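Local structure of thioredoxin domain-containing protein (3HA9) at residues Thr63-Glu68 / Glu154-Ile159; Glu124-Arg129 / Tyr133-Asp138. The protein is of unknown function but has a thioredoxin-like fold with a CxxC disulfide, and may act in thiol-disulfide redox or antioxidant chemistry, as do its relatives. One frame throughout, in Å; residues are numbered along the deposited sequence. Where two conformers were deposited one is given.

Contact 1 (Thr63-Glu68 / Glu154-Ile159); sequences TEKYRE and ELESVI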
ATOM      1  N   THR A  63      12.476  -4.922  -5.582  1.00 17.19           N
ATOM      2  CA  THR A  63      12.760  -5.630  -4.331  1.00 18.47           C
ATOM      3  C   THR A  63      14.126  -6.313  -4.380  1.00 18.75           C
ATOM      4  O   THR A  63      14.916  -6.215  -3.427  1.00 18.90           O
ATOM      5  CB  THR A  63      11.667  -6.681  -4.026  1.00 18.13           C
ATOM      6  OG1 THR A  63      10.436  -6.007  -3.742  1.00 20.77           O
ATOM      7  CG2 THR A  63      12.050  -7.544  -2.823  1.00 19.00           C
ATOM      8  N   GLU A  64      14.395  -7.001  -5.487  1.00 19.50           N
ATOM      9  CA  GLU A  64      15.665  -7.715  -5.664  1.00 20.54           C
ATOM     10  C   GLU A  64      16.838  -6.741  -5.778  1.00 20.85           C
ATOM     11  O   GLU A  64      17.917  -6.997  -5.225  1.00 21.05           O
ATOM     12  CB  GLU A  64      15.610  -8.644  -6.879  1.00 20.87           C
ATOM     13  CG  GLU A  64      16.436  -9.936  -6.717  1.00 23.74           C
ATOM     14  CD  GLU A  64      17.737  -9.941  -7.504  1.00 26.99           C
ATOM     15  OE1 GLU A  64      18.652  -9.143  -7.200  1.00 29.95           O
ATOM     16  OE2 GLU A  64      17.860 -10.773  -8.424  1.00 27.76           O
ATOM     17  N   LYS A  65      16.614  -5.623  -6.470  1.00 20.93           N
ATOM     18  CA  LYS A  65      17.648  -4.596  -6.687  1.00 21.07           C
ATOM     19  C   LYS A  65      17.959  -3.770  -5.430  1.00 21.17           C
ATOM     20  O   LYS A  65      19.136  -3.507  -5.130  1.00 21.03           O
ATOM     21  CB  LYS A  65      17.239  -3.671  -7.846  1.00 21.29           C
ATOM     22  CG  LYS A  65      18.291  -2.645  -8.267  1.00 21.95           C
ATOM     23  CD  LYS A  65      17.845  -1.871  -9.513  1.00 23.31           C
ATOM     24  CE  LYS A  65      18.923  -0.888  -9.965  1.00 25.38           C
ATOM     25  NZ  LYS A  65      18.584  -0.218 -11.255  1.00 25.25           N
ATOM     26  N   TYR A  66      16.913  -3.365  -4.706  1.00 20.44           N
ATOM     27  CA  TYR A  66      17.064  -2.520  -3.516  1.00 20.38           C
ATOM     28  C   TYR A  66      16.574  -3.205  -2.248  1.00 20.47           C
ATOM     29  O   TYR A  66      15.363  -3.269  -1.995  1.00 20.27           O
ATOM     30  CB  TYR A  66      16.301  -1.204  -3.687  1.00 20.31           C
ATOM     31  CG  TYR A  66      16.730  -0.394  -4.886  1.00 20.36           C
ATOM     32  CD1 TYR A  66      17.895   0.377  -4.848  1.00 21.09           C
ATOM     33  CD2 TYR A  66      15.974  -0.387  -6.055  1.00 19.73           C
ATOM     34  CE1 TYR A  66      18.296   1.123  -5.951  1.00 21.82           C
ATOM     35  CE2 TYR A  66      16.365   0.367  -7.162  1.00 21.13           C
ATOM     36  CZ  TYR A  66      17.523   1.115  -7.102  1.00 22.29           C
ATOM     37  OH  TYR A  66      17.923   1.858  -8.192  1.00 23.20           O
ATOM     38  N   ARG A  67      17.519  -3.688  -1.441  1.00 20.21           N
ATOM     39  CA  ARG A  67      17.192  -4.383  -0.192  1.00 20.33           C
ATOM     40  C   ARG A  67      16.502  -3.491   0.832  1.00 19.78           C
ATOM     41  O   ARG A  67      15.902  -3.987   1.790  1.00 19.95           O
ATOM     42  CB  ARG A  67      18.442  -5.033   0.423  1.00 20.42           C
ATOM     43  CG  ARG A  67      19.543  -4.072   0.847  1.00 21.06           C
ATOM     44  CD  ARG A  67      20.642  -4.817   1.627  1.00 20.91           C
ATOM     45  NE  ARG A  67      20.206  -5.163   2.985  1.00 20.28           N
ATOM     46  CZ  ARG A  67      20.730  -6.144   3.720  1.00 20.99           C
ATOM     47  NH1 ARG A  67      21.711  -6.900   3.231  1.00 18.68           N
ATOM     48  NH2 ARG A  67      20.267  -6.375   4.947  1.00 20.28           N
ATOM     49  N   GLU A  68      16.603  -2.178   0.642  1.00 19.58           N
ATOM     50  CA  GLU A  68      15.997  -1.251   1.589  1.00 19.76           C
ATOM     51  C   GLU A  68      14.523  -0.957   1.309  1.00 18.81           C
ATOM     52  O   GLU A  68      13.885  -0.244   2.063  1.00 19.47           O
ATOM     53  CB  GLU A  68      16.814   0.039   1.723  1.00 19.94           C
ATOM     54  CG  GLU A  68      18.040  -0.116   2.616  1.00 23.31           C
ATOM     55  CD  GLU A  68      17.713  -0.684   4.002  1.00 26.82           C
ATOM     56  OE1 GLU A  68      16.682  -0.291   4.604  1.00 26.99           O
ATOM     57  OE2 GLU A  68      18.494  -1.525   4.491  1.00 27.15           O
ATOM     58  N   GLU A 154       9.623   5.999 -13.361  1.00 20.52           N
ATOM     59  CA  GLU A 154       9.148   6.862 -12.276  1.00 21.08           C
ATOM     60  C   GLU A 154       9.529   6.287 -10.920  1.00 21.23           C
ATOM     61  O   GLU A 154      10.037   7.009 -10.055  1.00 21.31           O
ATOM     62  CB  GLU A 154       7.634   7.067 -12.354  1.00 21.40           C
ATOM     63  CG  GLU A 154       7.154   7.670 -13.646  1.00 23.56           C
ATOM     64  CD  GLU A 154       5.685   7.997 -13.616  1.00 27.45           C
ATOM     65  OE1 GLU A 154       5.351   9.108 -13.146  1.00 29.77           O
ATOM     66  OE2 GLU A 154       4.864   7.163 -14.069  1.00 26.25           O
ATOM     67  N   LEU A 155       9.305   4.984 -10.746  1.00 20.83           N
ATOM     68  CA  LEU A 155       9.633   4.309  -9.493  1.00 20.95           C
ATOM     69  C   LEU A 155      11.141   4.385  -9.209  1.00 21.26           C
ATOM     70  O   LEU A 155      11.549   4.747  -8.107  1.00 21.01           O
ATOM     71  CB  LEU A 155       9.168   2.848  -9.529  1.00 20.60           C
ATOM     72  CG  LEU A 155       7.666   2.575  -9.631  1.00 20.51           C
ATOM     73  CD1 LEU A 155       7.446   1.094  -9.966  1.00 19.07           C
ATOM     74  CD2 LEU A 155       6.933   2.949  -8.348  1.00 20.93           C
ATOM     75  N   GLU A 156      11.956   4.064 -10.218  1.00 21.84           N
ATOM     76  CA  GLU A 156      13.414   4.139 -10.103  1.00 22.52           C
ATOM     77  C   GLU A 156      13.875   5.529  -9.670  1.00 22.24           C
ATOM     78  O   GLU A 156      14.675   5.660  -8.735  1.00 22.50           O
ATOM     79  CB  GLU A 156      14.097   3.768 -11.429  1.00 22.68           C
ATOM     80  CG  GLU A 156      14.270   2.269 -11.646  1.00 25.22           C
ATOM     81  CD  GLU A 156      15.530   1.687 -10.994  1.00 27.61           C
ATOM     82  OE1 GLU A 156      16.092   2.294 -10.050  1.00 29.02           O
ATOM     83  OE2 GLU A 156      15.954   0.596 -11.420  1.00 29.08           O
ATOM     84  N   SER A 157      13.371   6.548 -10.366  1.00 22.31           N
ATOM     85  CA  SER A 157      13.714   7.938 -10.066  0.50 22.20           C
ATOM     86  C   SER A 157      13.434   8.265  -8.603  1.00 22.15           C
ATOM     87  O   SER A 157      14.250   8.892  -7.934  1.00 22.05           O
ATOM     88  CB  SER A 157      12.949   8.897 -10.979  0.50 22.15           C
ATOM     89  OG  SER A 157      13.093  10.240 -10.542  0.50 22.41           O
ATOM     90  N   VAL A 158      12.274   7.825  -8.113  1.00 21.96           N
ATOM     91  CA  VAL A 158      11.884   8.062  -6.727  1.00 21.69           C
ATOM     92  C   VAL A 158      12.838   7.355  -5.738  1.00 22.36           C
ATOM     93  O   VAL A 158      13.344   7.983  -4.805  1.00 22.09           O
ATOM     94  CB  VAL A 158      10.380   7.686  -6.493  1.00 21.58           C
ATOM     95  CG1 VAL A 158      10.037   7.693  -5.027  1.00 20.79           C
ATOM     96  CG2 VAL A 158       9.461   8.636  -7.266  1.00 21.06           C
ATOM     97  N   ILE A 159      13.099   6.066  -5.960  1.00 22.93           N
ATOM     98  CA  ILE A 159      13.954   5.265  -5.072  1.00 23.75           C
ATOM     99  C   ILE A 159      15.391   5.806  -5.038  1.00 24.06           C
ATOM    100  O   ILE A 159      16.043   5.795  -3.992  1.00 24.18           O
ATOM    101  CB  ILE A 159      13.934   3.754  -5.472  1.00 23.67           C
ATOM    102  CG1 ILE A 159      12.543   3.164  -5.215  1.00 23.23           C
ATOM    103  CG2 ILE A 159      14.967   2.949  -4.680  1.00 24.04           C
ATOM    104  CD1 ILE A 159      12.095   2.117  -6.230  1.00 25.36           C
TER
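Two helices that lie on the same face of the central sheet of this thioredoxin-like fold meet here: the C-terminal end of helix 52-65, which starts at C52 of the C49-C52 disulfide, and the closing helix 152-161. K65 and Y66, at the point where the first chain leaves its helix, both reach the carboxylate of E156, one to each oxygen. The hydroxyl of Y66 donates to the syn lone pair of E156 through a short bond, OH to OE1 2.6 Å. OE1 lies in the plane of the tyrosine ring, at its edge, while the carboxylate itself stands nearly upright to that ring, with 82° between the planes. K65 forms a salt bridge from NZ to OE2 of E156 at 2.8 Å, again on the syn side but 22° out of the carboxylate plane. Its chain is fully extended, with CG anti to the backbone N, which carries the ammonium group across to the other helix; E156 instead bends at chi2 to bring its carboxylate over to the pair. Behind these polar ends the Y66 ring is held between two aliphatic groups. I159 CG2 points at the middle of one face in a CH-pi contact, 3.6 Å from the centroid and 6° off the normal, and K65 CG lies against the opposite face, nearer the rim. I159 and E156 also touch L62, one turn back on helix 52-65. The two bonds, one to each oxygen, limit the turning of the E156 carboxylate, while I159 CG2 and K65 CG limit rotation of the Y66 ring; the neighbouring ammonium probably favours the ionised form of E156.

Contact 2 (Glu124-Arg129 / Tyr133-Asp138); sequences EKFNVR and YIVIMD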
ATOM      1  N   GLU A 124      -9.562   5.228   1.885  1.00  9.37           N
ATOM      2  CA  GLU A 124      -9.950   6.578   2.256  1.00  9.66           C
ATOM      3  C   GLU A 124      -8.748   7.380   2.745  1.00  9.31           C
ATOM      4  O   GLU A 124      -8.550   8.534   2.332  1.00  9.78           O
ATOM      5  CB  GLU A 124     -11.030   6.515   3.339  1.00 10.06           C
ATOM      6  CG  GLU A 124     -11.497   7.886   3.855  1.00 13.01           C
ATOM      7  CD  GLU A 124     -12.518   7.778   4.985  1.00 18.63           C
ATOM      8  OE1 GLU A 124     -13.241   6.762   5.054  1.00 22.81           O
ATOM      9  OE2 GLU A 124     -12.617   8.717   5.803  1.00 21.56           O
ATOM     10  N   LYS A 125      -7.943   6.773   3.615  1.00  8.96           N
ATOM     11  CA  LYS A 125      -6.777   7.468   4.190  1.00  9.69           C
ATOM     12  C   LYS A 125      -5.833   8.005   3.112  1.00  9.86           C
ATOM     13  O   LYS A 125      -5.394   9.150   3.180  1.00 11.20           O
ATOM     14  CB  LYS A 125      -6.002   6.522   5.126  1.00  9.74           C
ATOM     15  CG  LYS A 125      -4.814   7.175   5.875  1.00 11.54           C
ATOM     16  CD  LYS A 125      -5.296   7.925   7.098  1.00 13.96           C
ATOM     17  CE  LYS A 125      -4.138   8.286   8.037  1.00 13.15           C
ATOM     18  NZ  LYS A 125      -4.739   8.759   9.293  1.00 13.55           N
ATOM     19  N   PHE A 126      -5.510   7.166   2.138  1.00  9.33           N
ATOM     20  CA  PHE A 126      -4.503   7.504   1.137  1.00 10.43           C
ATOM     21  C   PHE A 126      -5.080   8.001  -0.183  1.00 10.52           C
ATOM     22  O   PHE A 126      -4.361   8.115  -1.177  1.00 12.05           O
ATOM     23  CB  PHE A 126      -3.549   6.326   0.945  1.00 10.02           C
ATOM     24  CG  PHE A 126      -2.623   6.153   2.113  1.00 11.66           C
ATOM     25  CD1 PHE A 126      -1.512   6.974   2.247  1.00 11.65           C
ATOM     26  CD2 PHE A 126      -2.905   5.228   3.106  1.00  9.49           C
ATOM     27  CE1 PHE A 126      -0.677   6.853   3.350  1.00 12.42           C
ATOM     28  CE2 PHE A 126      -2.060   5.093   4.197  1.00 13.00           C
ATOM     29  CZ  PHE A 126      -0.956   5.904   4.312  1.00 11.89           C
ATOM     30  N   ASN A 127      -6.365   8.326  -0.181  1.00 10.15           N
ATOM     31  CA  ASN A 127      -6.968   8.938  -1.372  1.00 10.36           C
ATOM     32  C   ASN A 127      -6.711   8.094  -2.619  1.00 10.09           C
ATOM     33  O   ASN A 127      -6.342   8.601  -3.689  1.00 11.03           O
ATOM     34  CB  ASN A 127      -6.460  10.384  -1.518  1.00  9.72           C
ATOM     35  CG  ASN A 127      -6.646  11.173  -0.240  1.00 10.58           C
ATOM     36  OD1 ASN A 127      -7.667  11.039   0.434  1.00 12.13           O
ATOM     37  ND2 ASN A 127      -5.664  11.990   0.102  1.00 12.90           N
ATOM     38  N   VAL A 128      -6.933   6.799  -2.465  1.00  9.26           N
ATOM     39  CA  VAL A 128      -6.561   5.811  -3.495  1.00  9.46           C
ATOM     40  C   VAL A 128      -7.472   5.960  -4.714  1.00  9.94           C
ATOM     41  O   VAL A 128      -8.703   5.941  -4.585  1.00  9.67           O
ATOM     42  CB  VAL A 128      -6.631   4.407  -2.914  1.00  9.17           C
ATOM     43  CG1 VAL A 128      -6.403   3.352  -3.979  1.00 10.03           C
ATOM     44  CG2 VAL A 128      -5.584   4.275  -1.781  1.00 10.45           C
ATOM     45  N   ARG A 129      -6.856   6.097  -5.883  1.00  8.97           N
ATOM     46  CA  ARG A 129      -7.578   6.489  -7.104  1.00 10.09           C
ATOM     47  C   ARG A 129      -7.897   5.333  -8.061  1.00  9.67           C
ATOM     48  O   ARG A 129      -8.596   5.534  -9.050  1.00  9.34           O
ATOM     49  CB  ARG A 129      -6.763   7.563  -7.862  1.00 10.66           C
ATOM     50  CG  ARG A 129      -6.557   8.857  -7.083  1.00 12.38           C
ATOM     51  CD  ARG A 129      -5.960   9.923  -7.991  1.00 16.20           C
ATOM     52  NE  ARG A 129      -6.998  10.610  -8.762  1.00 19.07           N
ATOM     53  CZ  ARG A 129      -7.766  11.580  -8.262  1.00 20.20           C
ATOM     54  NH1 ARG A 129      -7.607  11.982  -7.006  1.00 19.62           N
ATOM     55  NH2 ARG A 129      -8.679  12.170  -9.020  1.00 21.56           N
ATOM     56  N   TYR A 133      -2.563   1.156  -7.456  1.00  9.39           N
ATOM     57  CA  TYR A 133      -2.183   2.482  -6.980  1.00  9.37           C
ATOM     58  C   TYR A 133      -1.047   2.333  -6.003  1.00  9.44           C
ATOM     59  O   TYR A 133      -1.065   1.446  -5.162  1.00  9.60           O
ATOM     60  CB  TYR A 133      -3.404   3.151  -6.305  1.00  9.12           C
ATOM     61  CG  TYR A 133      -3.203   4.607  -5.901  1.00  9.17           C
ATOM     62  CD1 TYR A 133      -3.451   5.643  -6.808  1.00  9.53           C
ATOM     63  CD2 TYR A 133      -2.796   4.940  -4.601  1.00 10.60           C
ATOM     64  CE1 TYR A 133      -3.277   6.969  -6.433  1.00 11.71           C
ATOM     65  CE2 TYR A 133      -2.599   6.280  -4.218  1.00 11.66           C
ATOM     66  CZ  TYR A 133      -2.854   7.279  -5.143  1.00 13.31           C
ATOM     67  OH  TYR A 133      -2.668   8.592  -4.792  1.00 14.72           O
ATOM     68  N   ILE A 134      -0.064   3.221  -6.113  1.00  9.65           N
ATOM     69  CA  ILE A 134       1.192   3.108  -5.381  1.00 10.31           C
ATOM     70  C   ILE A 134       1.375   4.339  -4.494  1.00  9.67           C
ATOM     71  O   ILE A 134       1.181   5.468  -4.955  1.00 10.93           O
ATOM     72  CB  ILE A 134       2.375   3.004  -6.401  1.00 10.57           C
ATOM     73  CG1 ILE A 134       2.397   1.619  -7.077  1.00 11.29           C
ATOM     74  CG2 ILE A 134       3.730   3.358  -5.756  1.00 10.45           C
ATOM     75  CD1 ILE A 134       2.918   0.497  -6.183  1.00 12.32           C
ATOM     76  N   VAL A 135       1.679   4.123  -3.216  1.00  9.84           N
ATOM     77  CA  VAL A 135       2.185   5.199  -2.336  1.00 10.04           C
ATOM     78  C   VAL A 135       3.592   4.825  -1.866  1.00 10.59           C
ATOM     79  O   VAL A 135       3.789   3.762  -1.265  1.00 11.13           O
ATOM     80  CB  VAL A 135       1.273   5.411  -1.106  1.00 10.30           C
ATOM     81  CG1 VAL A 135       1.796   6.572  -0.227  1.00 10.78           C
ATOM     82  CG2 VAL A 135      -0.145   5.697  -1.557  1.00 10.02           C
ATOM     83  N   ILE A 136       4.567   5.694  -2.126  1.00 10.27           N
ATOM     84  CA  ILE A 136       5.934   5.463  -1.633  1.00 10.62           C
ATOM     85  C   ILE A 136       6.243   6.472  -0.535  1.00 11.39           C
ATOM     86  O   ILE A 136       6.059   7.674  -0.743  1.00 11.66           O
ATOM     87  CB  ILE A 136       6.981   5.580  -2.751  1.00 11.07           C
ATOM     88  CG1 ILE A 136       6.628   4.626  -3.893  1.00 11.26           C
ATOM     89  CG2 ILE A 136       8.392   5.282  -2.197  1.00 10.03           C
ATOM     90  CD1 ILE A 136       7.499   4.794  -5.140  1.00 13.58           C
ATOM     91  N   MET A 137       6.669   5.968   0.625  1.00 11.86           N
ATOM     92  CA  MET A 137       6.983   6.801   1.791  1.00 13.28           C
ATOM     93  C   MET A 137       8.370   6.456   2.336  1.00 13.32           C
ATOM     94  O   MET A 137       8.842   5.335   2.170  1.00 13.17           O
ATOM     95  CB  MET A 137       5.972   6.548   2.917  1.00 13.37           C
ATOM     96  CG  MET A 137       4.700   7.373   2.867  1.00 16.93           C
ATOM     97  SD  MET A 137       3.432   6.752   4.046  1.00 24.49           S
ATOM     98  CE  MET A 137       4.307   5.538   4.817  1.00  3.65           C
ATOM     99  N   ASP A 138       9.001   7.419   3.006  1.00 14.03           N
ATOM    100  CA  ASP A 138      10.195   7.133   3.807  1.00 15.04           C
ATOM    101  C   ASP A 138       9.797   6.901   5.273  1.00 15.88           C
ATOM    102  O   ASP A 138       8.622   6.961   5.603  1.00 16.90           O
ATOM    103  CB  ASP A 138      11.255   8.230   3.644  1.00 14.80           C
ATOM    104  CG  ASP A 138      10.815   9.579   4.216  1.00 15.39           C
ATOM    105  OD1 ASP A 138       9.884   9.641   5.049  1.00 15.41           O
ATOM    106  OD2 ASP A 138      11.424  10.587   3.819  1.00 15.29           O
TER
HETATM  107  O   HOH W   1      -2.419   9.499  -2.109  1.00 17.40           O
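Y133 and V128 meet where the turn after helix 121-125 runs back over the start of strand 133-138, an inner strand of the sheet, between 39-45 and 143-148. The helix ends in a Schellman motif with N127, at positive phi, as its C-prime residue, and the chain leaving it passes across one face of the Y133 ring. V128 CA makes a CH-pi contact with that face, 4.1 Å from the ring centroid and 13° off the normal, and R129 N lies over the same face at 3.6 Å from Y133 CD1. Y133 CG is anti to the backbone N (chi1 -173°), and this swings the ring against the turn.

Apolar packing extends this overlap. V128 CG1 rests on Y133 CB at 3.8 Å, and R129 CB lies 3.8 Å from Y133 CE1. Farther along the strand, F126 CD1 approaches V135 CG1 at 4.2 Å. An oblique Met-aromatic contact follows, with M137 SD 4.2 Å from F126 CE1; F20 also meets F126, edge-to-face.

The polar link is a single water, lying in the plane of the Y133 ring. It donates to F126 O at 2.6 Å and is hydrogen-bonded to Y133 OH at 2.8 Å. No direct hydrogen bond crosses between the segments, so the turn is held to the strand by dispersion and CH-pi packing, with the water joining the tyrosine hydroxyl to a carbonyl at the helix end.

From the N terminus, the chain passes through strand 39-45 and helix 52-65 to reach the first half of contact 1, then builds strands 69-75 and 114-117 before helix 121-125. Contact 2 closes a short local loop there, with three residues between its segments, tying that helix end to strand 133-138. After strand 143-148, helix 152-161 returns to helix 52-65 and closes the long loop of contact 1, inside which contact 2 is nested. The centres are about 17 Å apart, yet strand 133-138 connects them: I136 CD1 packs on L155 CD2 at 3.7 Å, while Y133, V135 and M137 face the turn on the opposite side of the sheet.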